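2-ON-2 hemoglobin (Agrobacterium tumefaciens, PDB 2XYK) binds a heme group and, as in other truncated hemoglobins of group II, probably binds oxygen at its iron, perhaps as an oxygen carrier. Local coordinates at residues 65-68 and 69-73; 52-55 and 56-60; 5-8 and 9-12. All coordinates share one frame; numbering follows the deposited sequence.

Interaction 1. Residues 65-68 and 69-73; sequences PVYV and EKHGH. With HEM (protoporphyrin IX containing Fe), chain C.
His71 puts CD2 and CB over one face of the Tyr67 ring, a turn further along the same short helix. Its CD2 stands 3.5 Å from Tyr67 CD2, above the rim of the ring, and His71 CB makes a CH-pi contact 4.2 Å from the ring centroid. The two rings meet obliquely, their planes at 51°. With CG anti to the backbone N (chi1 177°), the tyrosine reaches the heme, where its OH donates to propionate oxygen O2D at 2.6 Å; the place of this OH is less certain, because another atom of the model crowds it. Behind the rings the helical bond from His71 N to Tyr67 O (2.9 Å) links the same two residues. Val66 and Lys70 run side by side, Val66 CG1 3.6 Å from Lys70 CE, and the extended lysine carries NZ on to a salt bridge with Asp55. Pro65 stands at the N-cap position, and its O takes the first helical bond, from Glu69 N at 3.1 Å. At the other end Gly72 takes positive phi, and its N donates to Val68 O at 2.7 Å. Helix 66-71 thus lies on the surface against helix 47-60, Val66 and Tyr67 touching Asp55 and His71 touching Lys52, while Pro74 touches Tyr67 and Val68.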
loop_
_atom_site.group_PDB
_atom_site.type_symbol
_atom_site.label_atom_id
_atom_site.label_comp_id
_atom_site.label_asym_id
_atom_site.label_seq_id
_atom_site.Cartn_x
_atom_site.Cartn_y
_atom_site.Cartn_z
ATOM N N PRO A 65 2.795 -15.475 0.196
ATOM C CA PRO A 65 4.005 -14.649 0.022
ATOM C C PRO A 65 4.422 -14.426 -1.453
ATOM O O PRO A 65 5.554 -14.773 -1.845
ATOM C CB PRO A 65 5.072 -15.469 0.779
ATOM C CG PRO A 65 4.614 -16.904 0.532
ATOM C CD PRO A 65 3.131 -16.782 0.801
ATOM N N VAL A 66 3.499 -13.859 -2.240
ATOM C CA VAL A 66 3.634 -13.727 -3.698
ATOM C C VAL A 66 4.677 -12.684 -4.133
ATOM O O VAL A 66 5.348 -12.852 -5.169
ATOM C CB VAL A 66 2.249 -13.397 -4.380
ATOM C CG1 VAL A 66 2.415 -13.216 -5.892
ATOM C CG2 VAL A 66 1.276 -14.494 -4.129
ATOM N N TYR A 67 4.820 -11.610 -3.348
ATOM C CA TYR A 67 5.783 -10.576 -3.689
ATOM C C TYR A 67 7.199 -11.156 -3.529
ATOM O O TYR A 67 8.040 -11.061 -4.421
ATOM C CB TYR A 67 5.600 -9.335 -2.800
ATOM C CG TYR A 67 6.632 -8.288 -3.089
ATOM C CD1 TYR A 67 7.892 -8.350 -2.499
ATOM C CD2 TYR A 67 6.368 -7.239 -3.979
ATOM C CE1 TYR A 67 8.856 -7.414 -2.786
ATOM C CE2 TYR A 67 7.351 -6.285 -4.262
ATOM C CZ TYR A 67 8.583 -6.398 -3.660
ATOM O OH TYR A 67 9.564 -5.474 -3.925
ATOM N N VAL A 68 7.455 -11.783 -2.391
ATOM C CA VAL A 68 8.778 -12.345 -2.169
ATOM C C VAL A 68 9.132 -13.440 -3.204
ATOM O O VAL A 68 10.219 -13.421 -3.783
ATOM C CB VAL A 68 9.015 -12.690 -0.695
ATOM C CG1 VAL A 68 10.353 -13.447 -0.524
ATOM C CG2 VAL A 68 9.047 -11.392 0.106
ATOM N N GLU A 69 8.182 -14.331 -3.485
ATOM C CA GLU A 69 8.334 -15.345 -4.541
ATOM C C GLU A 69 8.860 -14.762 -5.861
ATOM O O GLU A 69 9.720 -15.365 -6.496
ATOM C CB GLU A 69 7.000 -16.032 -4.801
ATOM C CG GLU A 69 7.119 -17.508 -5.124
ATOM C CD GLU A 69 5.827 -18.102 -5.677
ATOM O OE1 GLU A 69 4.724 -17.685 -5.220
ATOM O OE2 GLU A 69 5.927 -18.986 -6.574
ATOM N N LYS A 70 8.349 -13.598 -6.266
ATOM C CA LYS A 70 8.732 -12.976 -7.546
ATOM C C LYS A 70 9.983 -12.111 -7.472
ATOM O O LYS A 70 10.853 -12.200 -8.325
ATOM C CB LYS A 70 7.587 -12.128 -8.130
ATOM C CG LYS A 70 6.281 -12.870 -8.320
ATOM C CD LYS A 70 5.185 -11.932 -8.824
ATOM C CE LYS A 70 3.902 -12.720 -9.134
ATOM N NZ LYS A 70 2.908 -11.711 -9.566
ATOM N N HIS A 71 10.068 -11.278 -6.442
ATOM C CA HIS A 71 11.074 -10.219 -6.392
ATOM C C HIS A 71 12.123 -10.430 -5.290
ATOM O O HIS A 71 13.126 -9.723 -5.249
ATOM C CB HIS A 71 10.362 -8.853 -6.242
ATOM C CG HIS A 71 9.124 -8.715 -7.093
ATOM N ND1 HIS A 71 9.176 -8.566 -8.464
ATOM C CD2 HIS A 71 7.806 -8.701 -6.767
ATOM C CE1 HIS A 71 7.947 -8.481 -8.950
ATOM N NE2 HIS A 71 7.097 -8.564 -7.942
ATOM N N GLY A 72 11.911 -11.411 -4.400
ATOM C CA GLY A 72 12.875 -11.659 -3.317
ATOM C C GLY A 72 12.681 -10.655 -2.187
ATOM O O GLY A 72 11.592 -10.160 -2.003
ATOM N N HIS A 73 13.741 -10.356 -1.429
ATOM C CA HIS A 73 13.627 -9.478 -0.248
ATOM C C HIS A 73 13.086 -8.081 -0.551
ATOM O O HIS A 73 13.612 -7.417 -1.455
ATOM C CB HIS A 73 14.974 -9.403 0.467
ATOM C CG HIS A 73 15.226 -10.582 1.351
ATOM N ND1 HIS A 73 14.466 -10.835 2.481
ATOM C CD2 HIS A 73 16.118 -11.602 1.248
ATOM C CE1 HIS A 73 14.893 -11.954 3.045
ATOM N NE2 HIS A 73 15.894 -12.439 2.318
HETATM C CHA HEM C . 7.173 1.129 -5.280
HETATM C CHB HEM C . 6.313 5.780 -3.914
HETATM C CHC HEM C . 5.546 4.160 0.631
HETATM C CHD HEM C . 5.256 -0.369 -1.041
HETATM C C1A HEM C . 7.078 2.517 -5.283
HETATM C C2A HEM C . 7.457 3.398 -6.373
HETATM C C3A HEM C . 7.234 4.665 -6.005
HETATM C C4A HEM C . 6.683 4.653 -4.660
HETATM C CMA HEM C . 7.483 5.980 -6.814
HETATM C CAA HEM C . 8.027 2.881 -7.719
HETATM C CBA HEM C . 6.832 2.355 -8.552
HETATM C CGA HEM C . 7.179 1.266 -9.568
HETATM O O1A HEM C . 8.297 0.672 -9.577
HETATM O O2A HEM C . 6.296 0.960 -10.406
HETATM C C1B HEM C . 6.062 5.775 -2.549
HETATM C C2B HEM C . 5.851 6.915 -1.663
HETATM C C3B HEM C . 5.641 6.438 -0.414
HETATM C C4B HEM C . 5.709 4.991 -0.469
HETATM C CMB HEM C . 5.847 8.401 -2.060
HETATM C CAB HEM C . 5.374 7.218 0.901
HETATM C CBB HEM C . 6.365 7.868 1.516
HETATM C C1C HEM C . 5.356 2.807 0.582
HETATM C C2C HEM C . 4.953 1.974 1.683
HETATM C C3C HEM C . 4.854 0.713 1.237
HETATM C C4C HEM C . 5.209 0.721 -0.176
HETATM C CMC HEM C . 4.700 2.544 3.100
HETATM C CAC HEM C . 4.455 -0.538 2.071
HETATM C CBC HEM C . 3.296 -0.556 2.767
HETATM C C1D HEM C . 5.823 -0.437 -2.301
HETATM C C2D HEM C . 6.140 -1.648 -3.045
HETATM C C3D HEM C . 6.739 -1.176 -4.359
HETATM C C4D HEM C . 6.733 0.265 -4.294
HETATM C CMD HEM C . 5.901 -3.108 -2.590
HETATM C CAD HEM C . 7.257 -2.055 -5.525
HETATM C CBD HEM C . 8.735 -2.275 -5.184
HETATM C CGD HEM C . 9.472 -2.960 -6.314
HETATM O O1D HEM C . 9.877 -2.283 -7.297
HETATM O O2D HEM C . 9.634 -4.192 -6.212
HETATM N NA HEM C . 6.608 3.312 -4.256
HETATM N NB HEM C . 5.948 4.625 -1.782
HETATM N NC HEM C . 5.515 2.022 -0.533
HETATM N ND HEM C . 6.180 0.652 -3.075
HETATM FE FE HEM C . 6.086 2.626 -2.395
HETATM O O HOH W 1 4.223 2.575 -2.912
#

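Interaction 2. Residues 52-55 and 56-60. With HEM (protoporphyrin IX containing Fe), chain C.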
loop_
_atom_site.group_PDB
_atom_site.type_symbol
_atom_site.label_atom_id
_atom_site.label_comp_id
_atom_site.label_asym_id
_atom_site.label_seq_id
_atom_site.Cartn_x
_atom_site.Cartn_y
_atom_site.Cartn_z
ATOM N N LYS A 52 2.635 -4.938 -8.385
ATOM C CA LYS A 52 3.629 -5.145 -7.327
ATOM C C LYS A 52 3.078 -4.852 -5.923
ATOM O O LYS A 52 3.332 -5.614 -4.984
ATOM C CB LYS A 52 4.894 -4.336 -7.602
ATOM C CG LYS A 52 5.707 -4.843 -8.776
ATOM C CD LYS A 52 7.003 -4.096 -8.911
ATOM C CE LYS A 52 6.739 -2.688 -9.345
ATOM N NZ LYS A 52 7.966 -2.007 -9.903
ATOM N N PHE A 53 2.320 -3.766 -5.780
ATOM C CA PHE A 53 1.768 -3.378 -4.474
ATOM C C PHE A 53 0.719 -4.381 -4.022
ATOM O O PHE A 53 0.681 -4.760 -2.860
ATOM C CB PHE A 53 1.207 -1.947 -4.502
ATOM C CG PHE A 53 1.042 -1.318 -3.126
ATOM C CD1 PHE A 53 1.908 -1.637 -2.075
ATOM C CD2 PHE A 53 0.025 -0.402 -2.892
ATOM C CE1 PHE A 53 1.764 -1.048 -0.804
ATOM C CE2 PHE A 53 -0.144 0.194 -1.611
ATOM C CZ PHE A 53 0.726 -0.112 -0.587
ATOM N N TYR A 54 -0.112 -4.828 -4.954
ATOM C CA TYR A 54 -1.099 -5.856 -4.673
ATOM C C TYR A 54 -0.409 -7.136 -4.170
ATOM O O TYR A 54 -0.837 -7.700 -3.161
ATOM C CB TYR A 54 -1.950 -6.088 -5.940
ATOM C CG TYR A 54 -2.628 -7.412 -6.032
ATOM C CD1 TYR A 54 -3.828 -7.679 -5.333
ATOM C CD2 TYR A 54 -2.095 -8.410 -6.844
ATOM C CE1 TYR A 54 -4.442 -8.941 -5.427
ATOM C CE2 TYR A 54 -2.692 -9.648 -6.952
ATOM C CZ TYR A 54 -3.863 -9.915 -6.251
ATOM O OH TYR A 54 -4.420 -11.156 -6.400
ATOM N N ASP A 55 0.662 -7.579 -4.852
ATOM C CA ASP A 55 1.436 -8.756 -4.413
ATOM C C ASP A 55 2.103 -8.506 -3.060
ATOM O O ASP A 55 2.122 -9.393 -2.208
ATOM C CB ASP A 55 2.553 -9.118 -5.411
ATOM C CG ASP A 55 2.041 -9.795 -6.684
ATOM O OD1 ASP A 55 0.829 -10.162 -6.762
ATOM O OD2 ASP A 55 2.863 -9.911 -7.630
ATOM N N TYR A 56 2.677 -7.306 -2.889
ATOM C CA TYR A 56 3.310 -6.942 -1.623
ATOM C C TYR A 56 2.278 -6.988 -0.496
ATOM O O TYR A 56 2.547 -7.530 0.562
ATOM C CB TYR A 56 3.970 -5.554 -1.649
ATOM C CG TYR A 56 4.544 -5.185 -0.283
ATOM C CD1 TYR A 56 5.803 -5.631 0.085
ATOM C CD2 TYR A 56 3.788 -4.481 0.671
ATOM C CE1 TYR A 56 6.336 -5.365 1.357
ATOM C CE2 TYR A 56 4.316 -4.197 1.971
ATOM C CZ TYR A 56 5.601 -4.642 2.273
ATOM O OH TYR A 56 6.183 -4.406 3.492
ATOM N N LEU A 57 1.102 -6.410 -0.716
ATOM C CA LEU A 57 0.098 -6.350 0.352
ATOM C C LEU A 57 -0.519 -7.728 0.668
ATOM O O LEU A 57 -0.814 -8.039 1.818
ATOM C CB LEU A 57 -0.987 -5.317 0.026
ATOM C CG LEU A 57 -0.632 -3.849 0.277
ATOM C CD1 LEU A 57 -1.813 -2.994 -0.202
ATOM C CD2 LEU A 57 -0.322 -3.549 1.748
ATOM N N THR A 58 -0.694 -8.541 -0.368
ATOM C CA THR A 58 -1.167 -9.890 -0.223
ATOM C C THR A 58 -0.294 -10.645 0.808
ATOM O O THR A 58 -0.837 -11.191 1.765
ATOM C CB THR A 58 -1.206 -10.581 -1.625
ATOM O OG1 THR A 58 -2.173 -9.903 -2.448
ATOM C CG2 THR A 58 -1.590 -12.049 -1.545
ATOM N N GLY A 59 1.031 -10.666 0.610
ATOM C CA GLY A 59 1.973 -11.314 1.549
ATOM C C GLY A 59 2.034 -10.611 2.910
ATOM O O GLY A 59 1.883 -11.261 3.956
ATOM N N TYR A 60 2.255 -9.288 2.891
ATOM C CA TYR A 60 2.309 -8.461 4.108
ATOM C C TYR A 60 1.118 -8.684 5.109
ATOM O O TYR A 60 1.302 -8.638 6.340
ATOM C CB TYR A 60 2.401 -6.983 3.701
ATOM C CG TYR A 60 2.419 -6.023 4.865
ATOM C CD1 TYR A 60 3.618 -5.722 5.535
ATOM C CD2 TYR A 60 1.247 -5.421 5.301
ATOM C CE1 TYR A 60 3.644 -4.841 6.618
ATOM C CE2 TYR A 60 1.252 -4.540 6.395
ATOM C CZ TYR A 60 2.457 -4.249 7.045
ATOM O OH TYR A 60 2.443 -3.373 8.115
HETATM C CHA HEM C . 7.173 1.129 -5.280
HETATM C CHB HEM C . 6.313 5.780 -3.914
HETATM C CHC HEM C . 5.546 4.160 0.631
HETATM C CHD HEM C . 5.256 -0.369 -1.041
HETATM C C1A HEM C . 7.078 2.517 -5.283
HETATM C C2A HEM C . 7.457 3.398 -6.373
HETATM C C3A HEM C . 7.234 4.665 -6.005
HETATM C C4A HEM C . 6.683 4.653 -4.660
HETATM C CMA HEM C . 7.483 5.980 -6.814
HETATM C CAA HEM C . 8.027 2.881 -7.719
HETATM C CBA HEM C . 6.832 2.355 -8.552
HETATM C CGA HEM C . 7.179 1.266 -9.568
HETATM O O1A HEM C . 8.297 0.672 -9.577
HETATM O O2A HEM C . 6.296 0.960 -10.406
HETATM C C1B HEM C . 6.062 5.775 -2.549
HETATM C C2B HEM C . 5.851 6.915 -1.663
HETATM C C3B HEM C . 5.641 6.438 -0.414
HETATM C C4B HEM C . 5.709 4.991 -0.469
HETATM C CMB HEM C . 5.847 8.401 -2.060
HETATM C CAB HEM C . 5.374 7.218 0.901
HETATM C CBB HEM C . 6.365 7.868 1.516
HETATM C C1C HEM C . 5.356 2.807 0.582
HETATM C C2C HEM C . 4.953 1.974 1.683
HETATM C C3C HEM C . 4.854 0.713 1.237
HETATM C C4C HEM C . 5.209 0.721 -0.176
HETATM C CMC HEM C . 4.700 2.544 3.100
HETATM C CAC HEM C . 4.455 -0.538 2.071
HETATM C CBC HEM C . 3.296 -0.556 2.767
HETATM C C1D HEM C . 5.823 -0.437 -2.301
HETATM C C2D HEM C . 6.140 -1.648 -3.045
HETATM C C3D HEM C . 6.739 -1.176 -4.359
HETATM C C4D HEM C . 6.733 0.265 -4.294
HETATM C CMD HEM C . 5.901 -3.108 -2.590
HETATM C CAD HEM C . 7.257 -2.055 -5.525
HETATM C CBD HEM C . 8.735 -2.275 -5.184
HETATM C CGD HEM C . 9.472 -2.960 -6.314
HETATM O O1D HEM C . 9.877 -2.283 -7.297
HETATM O O2D HEM C . 9.634 -4.192 -6.212
HETATM N NA HEM C . 6.608 3.312 -4.256
HETATM N NB HEM C . 5.948 4.625 -1.782
HETATM N NC HEM C . 5.515 2.022 -0.533
HETATM N ND HEM C . 6.180 0.652 -3.075
HETATM FE FE HEM C . 6.086 2.626 -2.395
HETATM O O HOH W 1 4.223 2.575 -2.912
#
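Leu57 CD1 sits over one face of the Phe53 ring, 3.9 Å from its centroid and 14° off the normal, a CH-pi contact between residues one turn apart. Phe53 CE1 also packs on Leu57 CG at 3.8 Å. Tyr56 adds a looser apolar touch, its CD2 to the same CE1. Leu57 CG is anti to its own carbonyl carbon (chi1 -79°), which turns the branched end back over the phenyl ring.

The heme takes the next apolar layer. Phe53 CE1 comes 3.6 Å from the methine carbon CHD, and the vinyl carbon CBC lies in plane at the edge of the phenyl ring, while Tyr56 CB packs on methyl CMD at 3.3 Å. Helix 47-60 is therefore a wall of the heme pocket in this 2-on-2 globin, with Phe25 and Phe97 from two other helices meeting the phenylalanine.

Among the polar contacts, Lys52, bent at chi3, brings NZ between the two propionates, donating to heme O1A at 2.7 Å and to O1D at 3.2 Å. Ordinary helical bonds run from Tyr56 N to Lys52 O and from Leu57 N to Phe53 O. Tyr54 O is gripped twice, by Thr58 N and by Thr58 OG1, from opposite faces of its carbonyl plane; Thr58 OG1 lies 2.7 Å from Tyr54 O. The same OG1 lies over the rim of the Tyr54 ring, whose OH is hydrogen-bonded to Asp15.

Interaction 3. Residues 5-8 and 9-12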
loop_
_atom_site.group_PDB
_atom_site.type_symbol
_atom_site.label_atom_id
_atom_site.label_comp_id
_atom_site.label_asym_id
_atom_site.label_seq_id
_atom_site.Cartn_x
_atom_site.Cartn_y
_atom_site.Cartn_z
ATOM N N THR A 5 -7.630 -18.196 16.028
ATOM C CA THR A 5 -7.276 -16.876 15.464
ATOM C C THR A 5 -7.309 -16.926 13.922
ATOM O O THR A 5 -7.339 -18.000 13.315
ATOM C CB THR A 5 -5.906 -16.294 15.951
ATOM O OG1 THR A 5 -4.850 -17.186 15.596
ATOM C CG2 THR A 5 -5.888 -16.043 17.475
ATOM N N VAL A 6 -7.333 -15.750 13.300
ATOM C CA VAL A 6 -7.276 -15.638 11.844
ATOM C C VAL A 6 -6.237 -14.558 11.459
ATOM O O VAL A 6 -5.908 -13.709 12.271
ATOM C CB VAL A 6 -8.684 -15.296 11.256
ATOM C CG1 VAL A 6 -9.708 -16.378 11.615
ATOM C CG2 VAL A 6 -9.161 -13.951 11.746
ATOM N N THR A 7 -5.729 -14.578 10.226
ATOM C CA THR A 7 -4.808 -13.502 9.757
ATOM C C THR A 7 -5.546 -12.210 9.439
ATOM O O THR A 7 -6.771 -12.213 9.266
ATOM C CB THR A 7 -4.007 -13.927 8.496
ATOM O OG1 THR A 7 -4.922 -14.365 7.477
ATOM C CG2 THR A 7 -3.063 -15.074 8.841
ATOM N N LEU A 8 -4.816 -11.100 9.359
ATOM C CA LEU A 8 -5.406 -9.869 8.838
ATOM C C LEU A 8 -6.015 -10.092 7.436
ATOM O O LEU A 8 -7.115 -9.579 7.137
ATOM C CB LEU A 8 -4.379 -8.732 8.792
ATOM C CG LEU A 8 -4.121 -7.975 10.090
ATOM C CD1 LEU A 8 -2.755 -7.312 10.037
ATOM C CD2 LEU A 8 -5.252 -6.937 10.318
ATOM N N TYR A 9 -5.301 -10.843 6.585
ATOM C CA TYR A 9 -5.767 -11.146 5.220
ATOM C C TYR A 9 -7.146 -11.776 5.283
ATOM O O TYR A 9 -8.081 -11.309 4.617
ATOM C CB TYR A 9 -4.811 -12.118 4.535
ATOM C CG TYR A 9 -4.999 -12.382 3.040
ATOM C CD1 TYR A 9 -4.643 -11.419 2.072
ATOM C CD2 TYR A 9 -5.439 -13.637 2.587
ATOM C CE1 TYR A 9 -4.753 -11.702 0.692
ATOM C CE2 TYR A 9 -5.553 -13.931 1.202
ATOM C CZ TYR A 9 -5.214 -12.967 0.262
ATOM O OH TYR A 9 -5.306 -13.259 -1.094
ATOM N N GLU A 10 -7.261 -12.841 6.079
ATOM C CA GLU A 10 -8.560 -13.502 6.282
ATOM C C GLU A 10 -9.593 -12.509 6.805
ATOM O O GLU A 10 -10.702 -12.379 6.263
ATOM C CB GLU A 10 -8.407 -14.677 7.255
ATOM C CG GLU A 10 -7.893 -15.943 6.608
ATOM C CD GLU A 10 -7.518 -17.033 7.639
ATOM O OE1 GLU A 10 -7.264 -16.696 8.813
ATOM O OE2 GLU A 10 -7.465 -18.208 7.263
ATOM N N ALA A 11 -9.203 -11.784 7.844
ATOM C CA ALA A 11 -10.095 -10.841 8.554
ATOM C C ALA A 11 -10.750 -9.747 7.669
ATOM O O ALA A 11 -11.900 -9.356 7.903
ATOM C CB ALA A 11 -9.337 -10.210 9.752
ATOM N N ILE A 12 -10.010 -9.220 6.691
ATOM C CA ILE A 12 -10.520 -8.124 5.843
ATOM C C ILE A 12 -11.216 -8.615 4.577
ATOM O O ILE A 12 -11.789 -7.815 3.860
ATOM C CB ILE A 12 -9.412 -7.118 5.443
ATOM C CG1 ILE A 12 -8.433 -7.735 4.415
ATOM C CG2 ILE A 12 -8.702 -6.537 6.701
ATOM C CD1 ILE A 12 -7.449 -6.706 3.781
#
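A capping box between Thr7 and Glu10 starts helix 8-12, the first helix of the chain. Thr7 holds the N-cap position and the two residues exchange bonds: Glu10 N donates to Thr7 OG1 at 3.1 Å, and Thr7 N donates to Glu10 OE1 at 3.0 Å. The first of these is nearly straight, 167° at the hydrogen. The second is more bent, and it meets the carboxylate oxygen on its anti side, 28° out of the carboxylate plane. Each side chain thus satisfies a backbone N-H of the other, and together they close the first turn.

The torsions suit the exchange. Thr7 OG1 stands between its backbone N and carbonyl carbon (chi1 54°), facing the helix start, while the glutamate chain runs extended beyond CG back toward residue 7. Its CG passes Thr7 OG1 at 3.5 Å, and OE1 comes up against Val6 CB at 3.2 Å, so the valine flanks the carboxylate. The other oxygen, OE2, has a weak hydrogen bond to Ser2.

Behind the cap the backbone settles into helical bonding, Ala11 N to Thr7 O and Ile12 N to Leu8 O. The short helix lies near the surface, with Leu8, Ala11 and Ile12 turned onto helix 108-125, while Tyr9 packs on Pro64 and on helix 14-31. On the exposed approach to the helix, Val6 CG2 brushes the methyl CB of Ala11 at 4.2 Å.

Interactions 1 and 2 sit on successive helices, 66-71 and 47-60, that pack on each other and both touch the heme. The salt bridge from Lys70 NZ to Asp55 OD2, 2.6 Å, ties them, and Tyr67 CB rests on the backbone of 55-56. Interaction 2 is the more buried, offering aromatic and aliphatic carbon to the porphyrin as well as a lysine to both propionates, whereas interaction 1 is a surface turn reaching the cofactor through one buried tyrosine. Interaction 3 is also at the surface but remote from the heme, and its chemistry is chiefly the polar exchange of a helix start. It touches interaction 2 where Tyr9 CD1 meets Thr58 O at 3.8 Å, and makes no contact with interaction 1.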